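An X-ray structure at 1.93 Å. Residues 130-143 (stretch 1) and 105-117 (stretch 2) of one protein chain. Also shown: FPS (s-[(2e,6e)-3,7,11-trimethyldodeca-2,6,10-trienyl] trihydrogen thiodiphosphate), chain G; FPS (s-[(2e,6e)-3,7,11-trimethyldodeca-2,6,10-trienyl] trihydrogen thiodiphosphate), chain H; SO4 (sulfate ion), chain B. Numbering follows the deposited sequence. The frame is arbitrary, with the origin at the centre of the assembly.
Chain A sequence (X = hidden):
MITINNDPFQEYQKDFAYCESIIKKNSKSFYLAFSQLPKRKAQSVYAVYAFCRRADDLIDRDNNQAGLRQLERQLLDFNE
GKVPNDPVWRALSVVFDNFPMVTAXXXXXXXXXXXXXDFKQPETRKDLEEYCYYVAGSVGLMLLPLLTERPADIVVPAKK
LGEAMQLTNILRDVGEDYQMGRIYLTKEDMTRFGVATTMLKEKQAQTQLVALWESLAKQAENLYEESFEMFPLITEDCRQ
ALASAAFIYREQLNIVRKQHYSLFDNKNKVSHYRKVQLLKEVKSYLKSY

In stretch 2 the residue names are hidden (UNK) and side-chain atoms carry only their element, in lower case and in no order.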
# COMPACT_ATOMS: atom_id res chain seq x y z
N GLU A 130 12.28 5.26 5.58
CA GLU A 130 12.49 3.90 6.11
C GLU A 130 11.16 3.32 6.55
O GLU A 130 10.85 2.15 6.30
CB GLU A 130 13.46 3.94 7.31
CG GLU A 130 14.92 3.98 6.88
CD GLU A 130 15.47 2.58 6.65
OE1 GLU A 130 15.44 1.75 7.59
OE2 GLU A 130 15.89 2.30 5.51
N TYR A 131 10.35 4.14 7.20
CA TYR A 131 9.07 3.65 7.70
C TYR A 131 8.16 3.24 6.53
O TYR A 131 7.51 2.19 6.57
CB TYR A 131 8.40 4.71 8.56
CG TYR A 131 6.95 4.42 8.84
CD1 TYR A 131 6.59 3.49 9.79
CD2 TYR A 131 5.95 5.09 8.14
CE1 TYR A 131 5.24 3.19 10.02
CE2 TYR A 131 4.61 4.79 8.34
CZ TYR A 131 4.26 3.89 9.33
OH TYR A 131 2.92 3.60 9.54
N CYS A 132 8.16 4.05 5.46
CA CYS A 132 7.33 3.75 4.29
C CYS A 132 7.77 2.45 3.67
O CYS A 132 6.93 1.73 3.15
CB CYS A 132 7.38 4.84 3.23
SG CYS A 132 6.61 6.41 3.70
N TYR A 133 9.05 2.09 3.79
CA TYR A 133 9.48 0.77 3.28
C TYR A 133 8.76 -0.30 4.10
O TYR A 133 8.19 -1.26 3.56
CB TYR A 133 11.00 0.53 3.33
CG TYR A 133 11.28 -0.95 3.15
CD1 TYR A 133 10.92 -1.58 1.96
CD2 TYR A 133 11.56 -1.76 4.24
CE1 TYR A 133 10.93 -2.98 1.83
CE2 TYR A 133 11.63 -3.16 4.11
CZ TYR A 133 11.29 -3.75 2.90
OH TYR A 133 11.24 -5.12 2.73
N TYR A 134 8.92 -0.23 5.41
CA TYR A 134 8.44 -1.33 6.23
C TYR A 134 6.94 -1.59 6.05
O TYR A 134 6.52 -2.75 6.03
CB TYR A 134 8.77 -1.13 7.71
CG TYR A 134 10.22 -1.52 7.97
CD1 TYR A 134 10.57 -2.85 8.20
CD2 TYR A 134 11.23 -0.58 7.86
CE1 TYR A 134 11.92 -3.22 8.37
CE2 TYR A 134 12.57 -0.94 8.04
CZ TYR A 134 12.90 -2.26 8.31
OH TYR A 134 14.23 -2.61 8.49
N VAL A 135 6.15 -0.54 5.91
CA VAL A 135 4.71 -0.78 5.81
C VAL A 135 4.15 -0.73 4.40
O VAL A 135 2.95 -0.91 4.21
CB VAL A 135 3.88 0.17 6.68
CG1 VAL A 135 4.26 0.05 8.15
CG2 VAL A 135 3.98 1.62 6.16
N ALA A 136 4.95 -0.34 3.41
CA ALA A 136 4.35 -0.15 2.10
C ALA A 136 5.25 -0.65 0.99
O ALA A 136 4.83 -1.42 0.12
CB ALA A 136 3.91 1.32 1.90
N GLY A 137 6.53 -0.27 1.05
CA GLY A 137 7.50 -0.84 0.10
C GLY A 137 7.62 -2.35 0.24
O GLY A 137 7.76 -3.07 -0.76
N SER A 138 7.41 -2.86 1.46
CA SER A 138 7.43 -4.30 1.67
C SER A 138 6.33 -5.01 0.88
O SER A 138 6.52 -6.16 0.42
CB SER A 138 7.32 -4.65 3.16
OG SER A 138 6.13 -4.06 3.70
N VAL A 139 5.17 -4.38 0.82
CA VAL A 139 4.04 -4.93 0.05
C VAL A 139 4.42 -5.11 -1.43
O VAL A 139 4.13 -6.12 -2.06
CB VAL A 139 2.78 -4.03 0.12
CG1 VAL A 139 1.64 -4.67 -0.70
CG2 VAL A 139 2.30 -3.93 1.58
N GLY A 140 5.10 -4.13 -1.99
CA GLY A 140 5.63 -4.30 -3.35
C GLY A 140 6.49 -5.54 -3.47
O GLY A 140 6.37 -6.32 -4.42
N LEU A 141 7.35 -5.75 -2.47
CA LEU A 141 8.19 -6.93 -2.50
C LEU A 141 7.44 -8.23 -2.33
O LEU A 141 7.85 -9.26 -2.88
CB LEU A 141 9.30 -6.80 -1.45
CG LEU A 141 10.22 -5.60 -1.69
CD1 LEU A 141 11.48 -5.77 -0.84
CD2 LEU A 141 10.57 -5.52 -3.17
N MET A 142 6.41 -8.25 -1.48
CA MET A 142 5.55 -9.42 -1.39
C MET A 142 4.98 -9.81 -2.75
O MET A 142 4.88 -11.00 -3.06
CB MET A 142 4.38 -9.19 -0.44
CG MET A 142 4.78 -8.86 0.97
SD MET A 142 3.27 -8.40 1.90
CE MET A 142 4.08 -7.56 3.25
N LEU A 143 4.50 -8.81 -3.48
CA LEU A 143 3.82 -9.04 -4.77
C LEU A 143 4.71 -9.27 -5.99
O LEU A 143 4.25 -9.79 -7.01
CB LEU A 143 2.88 -7.86 -5.07
CG LEU A 143 1.77 -7.65 -4.04
CD1 LEU A 143 0.95 -6.42 -4.41
CD2 LEU A 143 0.87 -8.87 -3.98
N UNK A 105 9.74 -9.95 3.29
CA UNK A 105 8.99 -8.69 3.35
C UNK A 105 7.75 -8.84 4.22
O UNK A 105 7.25 -7.84 4.76
c UNK A 105 8.63 -8.37 1.89
c UNK A 105 8.94 -9.63 1.09
c UNK A 105 9.86 -10.50 1.93
N UNK A 106 7.30 -10.07 4.43
CA UNK A 106 6.14 -10.29 5.31
C UNK A 106 6.55 -9.98 6.75
O UNK A 106 5.79 -9.38 7.51
c UNK A 106 3.57 -11.95 3.76
c UNK A 106 2.94 -12.21 2.56
c UNK A 106 5.07 -12.53 1.51
c UNK A 106 4.95 -12.04 3.88
c UNK A 106 5.62 -11.74 5.20
c UNK A 106 3.70 -12.46 1.42
c UNK A 106 5.70 -12.33 2.75
N UNK A 107 7.78 -10.35 7.10
CA UNK A 107 8.33 -10.08 8.42
C UNK A 107 8.50 -8.56 8.57
O UNK A 107 8.16 -7.98 9.59
c UNK A 107 9.25 -12.56 10.25
c UNK A 107 9.62 -14.90 9.76
c UNK A 107 9.21 -13.90 10.65
c UNK A 107 9.70 -10.78 8.53
c UNK A 107 10.01 -13.22 8.08
c UNK A 107 9.63 -12.22 8.95
c UNK A 107 10.06 -14.55 8.49
N UNK A 108 9.02 -7.91 7.53
CA UNK A 108 9.16 -6.45 7.51
C UNK A 108 7.83 -5.71 7.78
O UNK A 108 7.83 -4.70 8.47
c UNK A 108 9.81 -5.96 6.20
o UNK A 108 11.88 -6.69 7.13
c UNK A 108 11.28 -6.35 6.08
o UNK A 108 11.87 -6.28 4.96
N UNK A 109 6.75 -6.11 7.11
CA UNK A 109 5.43 -5.57 7.40
C UNK A 109 5.06 -5.66 8.90
O UNK A 109 4.59 -4.69 9.48
c UNK A 109 4.38 -6.29 6.53
s UNK A 109 2.52 -4.21 6.67
c UNK A 109 2.26 -4.00 4.90
c UNK A 109 2.89 -5.97 6.83
N UNK A 110 5.26 -6.82 9.52
CA UNK A 110 4.86 -6.95 10.93
C UNK A 110 5.73 -6.00 11.77
O UNK A 110 5.29 -5.47 12.77
c UNK A 110 4.17 -9.35 10.58
c UNK A 110 2.77 -8.77 10.41
c UNK A 110 5.02 -8.38 11.41
c UNK A 110 4.10 -10.71 11.25
N UNK A 111 7.00 -5.83 11.39
CA UNK A 111 7.92 -5.00 12.17
C UNK A 111 7.50 -3.54 12.06
O UNK A 111 7.54 -2.79 13.04
o UNK A 111 9.82 -6.44 11.75
c UNK A 111 9.34 -5.10 11.57
c UNK A 111 10.29 -4.10 12.22
N UNK A 112 7.04 -3.15 10.87
CA UNK A 112 6.54 -1.81 10.68
C UNK A 112 5.25 -1.59 11.45
O UNK A 112 5.07 -0.55 12.10
N UNK A 113 4.33 -2.54 11.37
CA UNK A 113 3.10 -2.41 12.15
C UNK A 113 3.39 -2.25 13.64
O UNK A 113 2.67 -1.53 14.33
o UNK A 113 0.09 -1.92 11.03
n UNK A 113 0.89 -1.99 8.96
c UNK A 113 1.62 -3.67 10.52
c UNK A 113 0.76 -2.48 10.17
c UNK A 113 2.16 -3.59 11.93
N UNK A 114 4.32 -3.05 14.15
CA UNK A 114 4.65 -3.05 15.58
C UNK A 114 5.19 -1.67 16.00
O UNK A 114 4.83 -1.14 17.06
c UNK A 114 8.32 -6.79 19.17
c UNK A 114 6.88 -5.69 17.49
c UNK A 114 6.02 -4.43 17.33
n UNK A 114 8.98 -6.73 20.32
n UNK A 114 8.43 -7.86 18.39
c UNK A 114 5.68 -4.16 15.85
n UNK A 114 7.58 -5.76 18.77
N UNK A 115 5.94 -1.04 15.12
CA UNK A 115 6.39 0.33 15.36
C UNK A 115 5.27 1.36 15.43
O UNK A 115 5.31 2.30 16.25
c UNK A 115 7.42 0.76 14.32
c UNK A 115 8.35 1.83 14.86
n UNK A 115 9.18 4.57 15.77
c UNK A 115 9.55 3.96 14.46
c UNK A 115 8.47 3.01 13.93
N UNK A 116 4.26 1.22 14.57
CA UNK A 116 3.07 2.05 14.68
C UNK A 116 2.33 1.88 15.99
O UNK A 116 1.66 2.81 16.43
o UNK A 116 2.13 2.03 11.22
o UNK A 116 2.93 3.69 12.45
c UNK A 116 2.10 1.77 13.54
c UNK A 116 2.44 2.54 12.31
N UNK A 117 2.45 0.71 16.60
CA UNK A 117 1.79 0.45 17.87
C UNK A 117 2.31 1.35 19.00
O UNK A 117 1.66 1.49 20.03
c UNK A 117 1.94 -1.00 18.24
C1 FPS G . -3.41 1.36 0.95
S1 FPS G . -4.22 -0.09 1.52
C2 FPS G . -2.08 0.82 0.45
C3 FPS G . -0.91 1.47 0.55
C4 FPS G . -0.84 2.84 1.15
C5 FPS G . 0.37 0.85 0.02
C6 FPS G . 0.22 -0.54 -0.59
C7 FPS G . 1.46 -0.85 -1.40
C8 FPS G . 1.41 -1.54 -2.55
C10 FPS G . 2.73 -1.89 -3.21
C9 FPS G . 0.13 -2.03 -3.17
C11 FPS G . 2.73 -1.37 -4.65
C12 FPS G . 3.96 -1.85 -5.40
C13 FPS G . 4.00 -2.96 -6.17
C14 FPS G . 5.27 -3.32 -6.90
C15 FPS G . 2.80 -3.85 -6.36
PA FPS G . -6.26 0.19 1.65
O1A FPS G . -6.98 -1.08 1.50
O2A FPS G . -6.41 0.61 3.21
O3A FPS G . -6.86 1.40 0.81
PB FPS G . -6.84 2.85 1.54
O1B FPS G . -8.16 3.12 2.21
O2B FPS G . -6.46 3.80 0.43
O3B FPS G . -5.79 2.97 2.63
C1 FPS H . -2.83 1.30 4.66
S1 FPS H . -1.98 2.76 5.17
C2 FPS H . -2.18 0.10 5.30
C3 FPS H . -0.96 -0.38 4.98
C4 FPS H . -0.04 0.29 4.00
C5 FPS H . -0.49 -1.63 5.68
C6 FPS H . -1.20 -2.88 5.15
C7 FPS H . -1.20 -2.90 3.64
C8 FPS H . -2.32 -3.17 2.94
C10 FPS H . -2.23 -3.10 1.44
C9 FPS H . -3.63 -3.43 3.64
C11 FPS H . -1.89 -4.43 0.80
C12 FPS H . -2.27 -4.22 -0.66
C13 FPS H . -2.10 -5.14 -1.63
C14 FPS H . -1.52 -6.50 -1.38
C15 FPS H . -2.50 -4.77 -3.02
PA FPS H . -3.14 3.26 6.78
O1A FPS H . -3.08 2.17 7.78
O2A FPS H . -2.54 4.61 7.44
O3A FPS H . -4.58 3.72 6.21
PB FPS H . -5.98 2.97 6.35
O1B FPS H . -6.84 3.90 7.16
O2B FPS H . -5.90 1.63 7.05
O3B FPS H . -6.50 2.77 4.94
S SO4 B . 8.78 -2.91 20.91
O1 SO4 B . 10.18 -2.60 20.65
O2 SO4 B . 8.14 -1.77 21.55
O3 SO4 B . 8.69 -4.08 21.80
O4 SO4 B . 8.12 -3.20 19.64

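Position 105 has three side-chain carbons closing a ring onto the backbone N. Its CB lies 3.4 Å from Ser 138 O and 3.8 Å from Leu 141 CB. This is Pro 105.

Position 106 has one carbon and then a six-carbon ring. CG of Met 142 sits over one ring face, 3.8 Å from the centroid. This is Phe 106.

Position 107 also has one carbon and a six-carbon ring, but it points away and touches nothing on stretch 1. It is Phe 107.

Position 108 has two carbons, the second carrying two oxygens. One oxygen is 2.6 Å from Tyr 133 OH. The short acid is Asp 108, and Tyr 133 OH donates a hydrogen bond to its OD2.

Position 109 is an unbranched chain of two carbons, sulfur and carbon. The last carbon is 3.3 Å from Val 139 CG2. This is Met 109. Its side chain sits among Val 135, Ser 138, Val 139 and Met 142.

Position 110 has four carbons, forked at the second. It points away from stretch 1 and is Leu 110.

Position 111 has one carbon carrying an oxygen and a carbon. The terminal carbon is 4.2 Å from Tyr 134 CD1. This is Thr 111.

Position 112 has no side-chain atoms, so it is Gly 112. Its CA is 3.8 Å from Tyr 134 CB. An ideal CB here would clash with that atom and with Val 135 CG1.

Position 113 has three carbons, the third carrying one oxygen and one nitrogen. This is Gln 113; its NE2 makes a weak hydrogen bond to Met 109 SD.

Position 114 has three carbons, a nitrogen, then a carbon with two more nitrogens. It is out of reach of stretch 1. This is Arg 114, which donates two hydrogen bonds to the sulfate.

Position 115 has four carbons in a row ending in nitrogen, with no close contact to stretch 1. This is Lys 115.

Position 116 has two carbons, the second carrying two oxygens. One oxygen is 2.4 Å from Tyr 131 OH. This is Asp 116, whose OD2 accepts a very short hydrogen bond from that hydroxyl.

Position 117 has one carbon and is Ala 117, out of reach.

The helices cross at 142° between their N-to-C directions. Gly 112 permits close backbone packing. Met 109 fills a hole in stretch 1, and two tyrosine-aspartate hydrogen bonds add polar links.

Stretch 2, residues 105-117: PFFDMLTGQRKDA
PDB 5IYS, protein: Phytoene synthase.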